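Local atomic coordinates of lactate dehydrogenase, adjacent gene encodes predicted malate dehydrogenase (Cryptosporidium parvum, PDB entry 4ND4), a protein that probably catalyses the reversible, NAD-dependent interconversion of (S)-lactate and pyruvate, as an L-lactate dehydrogenase of the LDH/MDH superfamily. Residues G147-S152 with F234-A239; N172-H177 with G273-I278. One frame throughout, in Å; residues are numbered along the deposited sequence.

Interaction 1 (G147-S152 with F234-A239); sequences GVLDSS and FAPAAA. With NAD (nicotinamide-adenine-dinucleotide), chain C; PYR (pyruvic acid), chain D.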
# COMPACT_ATOMS: atom_id res chain seq x y z
N GLY A 147 7.90 16.99 16.63
CA GLY A 147 8.62 17.47 15.45
C GLY A 147 8.01 17.03 14.14
O GLY A 147 7.88 17.83 13.21
N VAL A 148 7.62 15.76 14.05
CA VAL A 148 6.98 15.24 12.83
C VAL A 148 5.72 16.04 12.52
O VAL A 148 5.49 16.39 11.36
CB VAL A 148 6.66 13.73 12.94
CG1 VAL A 148 5.86 13.25 11.73
CG2 VAL A 148 7.95 12.92 13.04
N LEU A 149 4.92 16.34 13.53
CA LEU A 149 3.70 17.13 13.33
C LEU A 149 4.03 18.58 12.93
O LEU A 149 3.47 19.11 11.97
CB LEU A 149 2.84 17.13 14.59
CG LEU A 149 1.57 17.98 14.55
CD1 LEU A 149 0.63 17.52 13.46
CD2 LEU A 149 0.89 17.94 15.91
N ASP A 150 4.94 19.20 13.68
CA ASP A 150 5.33 20.59 13.42
C ASP A 150 6.00 20.73 12.04
O ASP A 150 5.65 21.62 11.27
CB ASP A 150 6.27 21.11 14.52
CG ASP A 150 5.57 21.26 15.86
OD1 ASP A 150 4.36 21.60 15.90
OD2 ASP A 150 6.23 21.06 16.90
N SER A 151 6.95 19.84 11.75
CA SER A 151 7.64 19.85 10.46
C SER A 151 6.70 19.56 9.30
O SER A 151 6.81 20.18 8.25
CB SER A 151 8.80 18.86 10.46
OG SER A 151 9.70 19.14 11.51
N SER A 152 5.76 18.63 9.49
CA SER A 152 4.77 18.33 8.46
C SER A 152 3.91 19.55 8.13
O SER A 152 3.59 19.80 6.97
CB SER A 152 3.86 17.16 8.87
OG SER A 152 4.61 15.96 9.01
N PHE A 234 -6.10 13.89 13.89
CA PHE A 234 -5.79 13.10 12.70
C PHE A 234 -4.29 13.07 12.38
O PHE A 234 -3.72 12.00 12.21
CB PHE A 234 -6.58 13.61 11.49
CG PHE A 234 -8.05 13.31 11.55
CD1 PHE A 234 -8.97 14.32 11.78
CD2 PHE A 234 -8.51 12.02 11.37
CE1 PHE A 234 -10.33 14.04 11.82
CE2 PHE A 234 -9.86 11.73 11.42
CZ PHE A 234 -10.78 12.75 11.64
N ALA A 235 -3.66 14.25 12.30
CA ALA A 235 -2.23 14.32 11.96
C ALA A 235 -1.31 13.84 13.08
O ALA A 235 -0.36 13.11 12.82
CB ALA A 235 -1.85 15.73 11.52
N PRO A 236 -1.60 14.22 14.35
CA PRO A 236 -0.78 13.69 15.44
C PRO A 236 -0.79 12.16 15.53
O PRO A 236 0.23 11.56 15.86
CB PRO A 236 -1.42 14.31 16.69
CG PRO A 236 -2.11 15.53 16.21
CD PRO A 236 -2.59 15.20 14.83
N ALA A 237 -1.93 11.54 15.24
CA ALA A 237 -2.03 10.09 15.18
C ALA A 237 -1.12 9.53 14.09
O ALA A 237 -0.31 8.64 14.33
CB ALA A 237 -3.48 9.66 14.92
N ALA A 238 -1.27 10.07 12.88
CA ALA A 238 -0.46 9.65 11.75
C ALA A 238 1.03 9.80 12.05
O ALA A 238 1.83 8.93 11.70
CB ALA A 238 -0.83 10.44 10.51
N ALA A 239 1.39 10.89 12.72
CA ALA A 239 2.78 11.16 13.09
C ALA A 239 3.34 10.11 14.04
O ALA A 239 4.47 9.65 13.87
CB ALA A 239 2.90 12.55 13.71
PA NAD C . -8.84 12.94 24.57
O1A NAD C . -9.69 12.69 23.36
O2A NAD C . -9.42 13.65 25.76
O5B NAD C . -8.27 11.53 25.06
C5B NAD C . -7.63 11.36 26.32
C4B NAD C . -7.96 9.97 26.83
O4B NAD C . -7.13 9.68 27.95
C3B NAD C . -9.41 9.83 27.31
O3B NAD C . -10.09 8.80 26.59
C2B NAD C . -9.30 9.47 28.78
O2B NAD C . -10.27 8.51 29.20
C1B NAD C . -7.89 8.91 28.88
N9A NAD C . -7.31 8.96 30.24
C8A NAD C . -7.48 9.90 31.19
N7A NAD C . -6.78 9.57 32.30
C5A NAD C . -6.15 8.41 32.07
C6A NAD C . -5.25 7.51 32.82
N6A NAD C . -4.87 7.80 34.08
N1A NAD C . -4.82 6.40 32.18
C2A NAD C . -5.19 6.09 30.93
N3A NAD C . -6.00 6.87 30.20
C4A NAD C . -6.50 8.02 30.70
O3 NAD C . -7.47 13.72 24.17
PN NAD C . -6.77 13.63 22.72
O1N NAD C . -7.46 14.58 21.78
O2N NAD C . -6.63 12.18 22.32
O5D NAD C . -5.29 14.18 23.04
C5D NAD C . -4.47 13.44 23.95
C4D NAD C . -3.27 14.27 24.38
O4D NAD C . -2.42 14.53 23.26
C3D NAD C . -3.63 15.64 24.95
O3D NAD C . -2.80 15.88 26.09
C2D NAD C . -3.31 16.61 23.83
O2D NAD C . -3.02 17.93 24.29
C1D NAD C . -2.10 15.92 23.20
N1N NAD C . -1.73 16.32 21.84
C2N NAD C . -0.41 16.35 21.56
C3N NAD C . 0.07 16.71 20.30
C7N NAD C . 1.54 16.73 19.99
O7N NAD C . 1.92 17.23 18.94
N7N NAD C . 2.44 16.21 20.84
C4N NAD C . -0.85 17.04 19.32
C5N NAD C . -2.21 17.01 19.62
C6N NAD C . -2.63 16.64 20.89
C PYR D . -0.85 20.44 18.37
O PYR D . -1.81 20.15 17.63
OXT PYR D . 0.22 20.90 17.93
CA PYR D . -0.98 20.25 19.80
O3 PYR D . -0.01 19.88 20.43
CB PYR D . -2.30 20.52 20.46

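Interaction 2 (N172-H177 with G273-I278); sequences NVIGGH and GVPTII. With PYR (pyruvic acid), chain D; NAD (nicotinamide-adenine-dinucleotide), chain C.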
# COMPACT_ATOMS: atom_id res chain seq x y z
N ASN A 172 12.51 21.44 8.53
CA ASN A 172 12.58 20.99 9.91
C ASN A 172 12.09 22.05 10.88
O ASN A 172 12.38 23.24 10.72
CB ASN A 172 14.03 20.64 10.27
CG ASN A 172 14.41 19.24 9.84
OD1 ASN A 172 13.90 18.26 10.37
ND2 ASN A 172 15.33 19.14 8.88
N VAL A 173 11.35 21.61 11.89
CA VAL A 173 11.04 22.41 13.05
C VAL A 173 11.75 21.77 14.24
O VAL A 173 11.67 20.56 14.43
CB VAL A 173 9.53 22.47 13.34
CG1 VAL A 173 9.26 23.23 14.62
CG2 VAL A 173 8.78 23.11 12.18
N ILE A 174 12.46 22.59 15.02
CA ILE A 174 13.19 22.10 16.19
C ILE A 174 12.84 22.90 17.44
O ILE A 174 12.12 23.89 17.37
CB ILE A 174 14.72 22.13 15.94
CG1 ILE A 174 15.19 23.56 15.63
CG2 ILE A 174 15.08 21.20 14.80
CD1 ILE A 174 16.70 23.69 15.62
N GLY A 175 13.34 22.44 18.59
CA GLY A 175 13.05 23.07 19.87
C GLY A 175 11.82 22.46 20.53
O GLY A 175 11.39 21.37 20.17
N GLY A 176 11.25 23.19 21.49
CA GLY A 176 10.09 22.72 22.23
C GLY A 176 8.81 22.86 21.45
O GLY A 176 8.65 23.79 20.66
N HIS A 177 7.89 21.93 21.67
CA HIS A 177 6.57 21.94 21.04
C HIS A 177 5.69 22.98 21.73
O HIS A 177 4.85 22.65 22.56
CB HIS A 177 5.95 20.54 21.11
CG HIS A 177 4.66 20.40 20.35
ND1 HIS A 177 4.57 20.59 18.99
CD2 HIS A 177 3.42 20.05 20.76
CE1 HIS A 177 3.32 20.38 18.60
NE2 HIS A 177 2.61 20.05 19.66
N GLY A 273 12.97 19.08 20.78
CA GLY A 273 12.86 18.73 19.37
C GLY A 273 14.18 18.83 18.62
O GLY A 273 14.76 19.91 18.53
N VAL A 274 14.64 17.70 18.11
CA VAL A 274 15.85 17.62 17.31
C VAL A 274 15.68 16.55 16.23
O VAL A 274 14.92 15.59 16.43
CB VAL A 274 17.09 17.25 18.16
CG1 VAL A 274 17.47 18.39 19.09
CG2 VAL A 274 16.85 15.97 18.96
N PRO A 275 16.40 16.68 15.10
CA PRO A 275 16.39 15.60 14.11
C PRO A 275 17.15 14.37 14.63
O PRO A 275 18.35 14.46 14.90
CB PRO A 275 17.11 16.21 12.89
CG PRO A 275 17.32 17.65 13.20
CD PRO A 275 17.28 17.78 14.69
N THR A 276 16.44 13.26 14.77
CA THR A 276 17.03 12.02 15.26
C THR A 276 17.11 10.99 14.13
O THR A 276 16.45 11.14 13.11
CB THR A 276 16.17 11.40 16.37
OG1 THR A 276 14.92 10.95 15.83
CG2 THR A 276 15.90 12.40 17.48
N ILE A 277 17.90 9.95 14.36
CA ILE A 277 17.81 8.72 13.58
C ILE A 277 17.13 7.70 14.48
O ILE A 277 17.60 7.44 15.58
CB ILE A 277 19.19 8.17 13.17
CG1 ILE A 277 20.01 9.24 12.43
CG2 ILE A 277 19.04 6.93 12.29
CD1 ILE A 277 19.30 9.88 11.26
N ILE A 278 16.01 7.13 14.01
CA ILE A 278 15.30 6.09 14.76
C ILE A 278 15.39 4.74 14.06
O ILE A 278 15.15 4.62 12.85
CB ILE A 278 13.82 6.47 14.99
CG1 ILE A 278 13.73 7.63 15.99
CG2 ILE A 278 13.03 5.27 15.53
CD1 ILE A 278 12.36 8.26 16.09
C PYR D . -0.85 20.44 18.37
O PYR D . -1.81 20.15 17.63
OXT PYR D . 0.22 20.90 17.93
CA PYR D . -0.98 20.25 19.80
O3 PYR D . -0.01 19.88 20.43
CB PYR D . -2.30 20.52 20.46
PA NAD C . -8.84 12.94 24.57
O1A NAD C . -9.69 12.69 23.36
O2A NAD C . -9.42 13.65 25.76
O5B NAD C . -8.27 11.53 25.06
C5B NAD C . -7.63 11.36 26.32
C4B NAD C . -7.96 9.97 26.83
O4B NAD C . -7.13 9.68 27.95
C3B NAD C . -9.41 9.83 27.31
O3B NAD C . -10.09 8.80 26.59
C2B NAD C . -9.30 9.47 28.78
O2B NAD C . -10.27 8.51 29.20
C1B NAD C . -7.89 8.91 28.88
N9A NAD C . -7.31 8.96 30.24
C8A NAD C . -7.48 9.90 31.19
N7A NAD C . -6.78 9.57 32.30
C5A NAD C . -6.15 8.41 32.07
C6A NAD C . -5.25 7.51 32.82
N6A NAD C . -4.87 7.80 34.08
N1A NAD C . -4.82 6.40 32.18
C2A NAD C . -5.19 6.09 30.93
N3A NAD C . -6.00 6.87 30.20
C4A NAD C . -6.50 8.02 30.70
O3 NAD C . -7.47 13.72 24.17
PN NAD C . -6.77 13.63 22.72
O1N NAD C . -7.46 14.58 21.78
O2N NAD C . -6.63 12.18 22.32
O5D NAD C . -5.29 14.18 23.04
C5D NAD C . -4.47 13.44 23.95
C4D NAD C . -3.27 14.27 24.38
O4D NAD C . -2.42 14.53 23.26
C3D NAD C . -3.63 15.64 24.95
O3D NAD C . -2.80 15.88 26.09
C2D NAD C . -3.31 16.61 23.83
O2D NAD C . -3.02 17.93 24.29
C1D NAD C . -2.10 15.92 23.20
N1N NAD C . -1.73 16.32 21.84
C2N NAD C . -0.41 16.35 21.56
C3N NAD C . 0.07 16.71 20.30
C7N NAD C . 1.54 16.73 19.99
O7N NAD C . 1.92 17.23 18.94
N7N NAD C . 2.44 16.21 20.84
C4N NAD C . -0.85 17.04 19.32
C5N NAD C . -2.21 17.01 19.62
C6N NAD C . -2.63 16.64 20.89

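Interaction 1 (G147-S152 with F234-A239)
The helix-helix contact in which Val-148 and Leu-149 of helix 147-162 pack on Ala-235, Pro-236 and Ala-239 of helix 234-248 adjoins the active site. Leu-149 and Pro-236 reach the ligands; the Val-148/Ala-239 and Leu-149/Ala-235 pairs lie behind them. The two short helical segments pass 9.0 Å apart at 123°; the side chains that meet are all apolar and no hydrogen bond crosses. Val-148 touches with one branch: CG1, anti to the backbone N (chi1 173°), lies 3.6 Å from Ala-239 CB. Leu-149 forks instead. With CG anti to the backbone N, its CD1 lies 3.6 Å from Ala-235 CB, while CD2 is 3.9 Å from Pro-236 CG and turns to the ligands. There Leu-149 CD2 comes 3.3 Å from the carboxamide O7N of NAD and also touches the carboxylate of pyruvate. Pro-236 lies over one face of the nicotinamide, Pro-236 CG 3.7 Å from NAD C4N. On the opposite face pyruvate CA stands close to the same C4N, the carbon that exchanges hydride in nicotinamide dehydrogenases. Ser-151 OG and Ser-152 OG turn back onto the carbonyls of Gly-147 and Val-148, so each oxygen also accepts from a hydroxyl besides its helical amide. A second subunit supports the other helix, the carboxylate of its Asp-47 accepting from the amides of Phe-234 and Ala-235. Arg-90, Asn-122, Arg-153 and His-177 complete the polar grip on pyruvate. Pro-236 over one nicotinamide face, Leu-149 at its edge and pyruvate over the other fit the lactate/malate dehydrogenase active site.

Interaction 2 (N172-H177 with G273-I278)
Ile-174 and Pro-275 meet obliquely, the isoleucine's CG2 lying 4.1 Å from the proline's CD. CG1 of Ile-174 takes the hindered place between backbone N and carbonyl carbon (chi1 59°), which leaves CG2 to face the proline. Ile-174 CB sits 3.4 Å from the carbonyl O of Gly-273. Alongside, the backbones form a single antiparallel hydrogen-bonded bridge between Gly-175 and Gly-273: Gly-175 N reaches Gly-273 O nearly straight (168°), whereas the return bond from Gly-273 N to Gly-175 O is more bent and comes from above the carbonyl plane. A CB on Gly-273 would run into Gly-175 O, and the positive phi of Gly-175 (90°) itself calls for glycine. Asn-172 leans toward Pro-275, but its ND2 is hydrogen-bonded to Gly-191 O of a third subunit. Past the bridge the chain turns through Gly-176, and His-177, with CG anti to its N, swings its imidazole away to the ligands. Pyruvate O3 lies in the ring plane, 2.7 Å from His-177 NE2, while NAD O7N is 3.0 Å from that nitrogen, obliquely placed. The NE2-H pointing at the ketone oxygen is consistent with the predicted acid-base role of His-177, with proton passage to O3 as hydride arrives.

From the N terminus the chain enters helix 147-162, runs on through strand 169-174 to His-177, then reaches helix 234-248 and finally strand 270-279. Interaction 1 closes a loop of 81 residues and interaction 2 one of 95; their segments alternate, so the loops cross instead of nesting. The first ties two helices at the cofactor; the second joins the end of strand 169-174 to strand 270-279, from two different sheets, by a single bridge. Their first segments also bond directly: Asp-150 OD2 lies 2.7 Å from His-177 ND1, which would help to set the ring toward pyruvate, and Ser-151 OG meets Val-173 N. Interaction 1 reaches the ligands through Leu-149 and Pro-236, segment 172-177 through His-177.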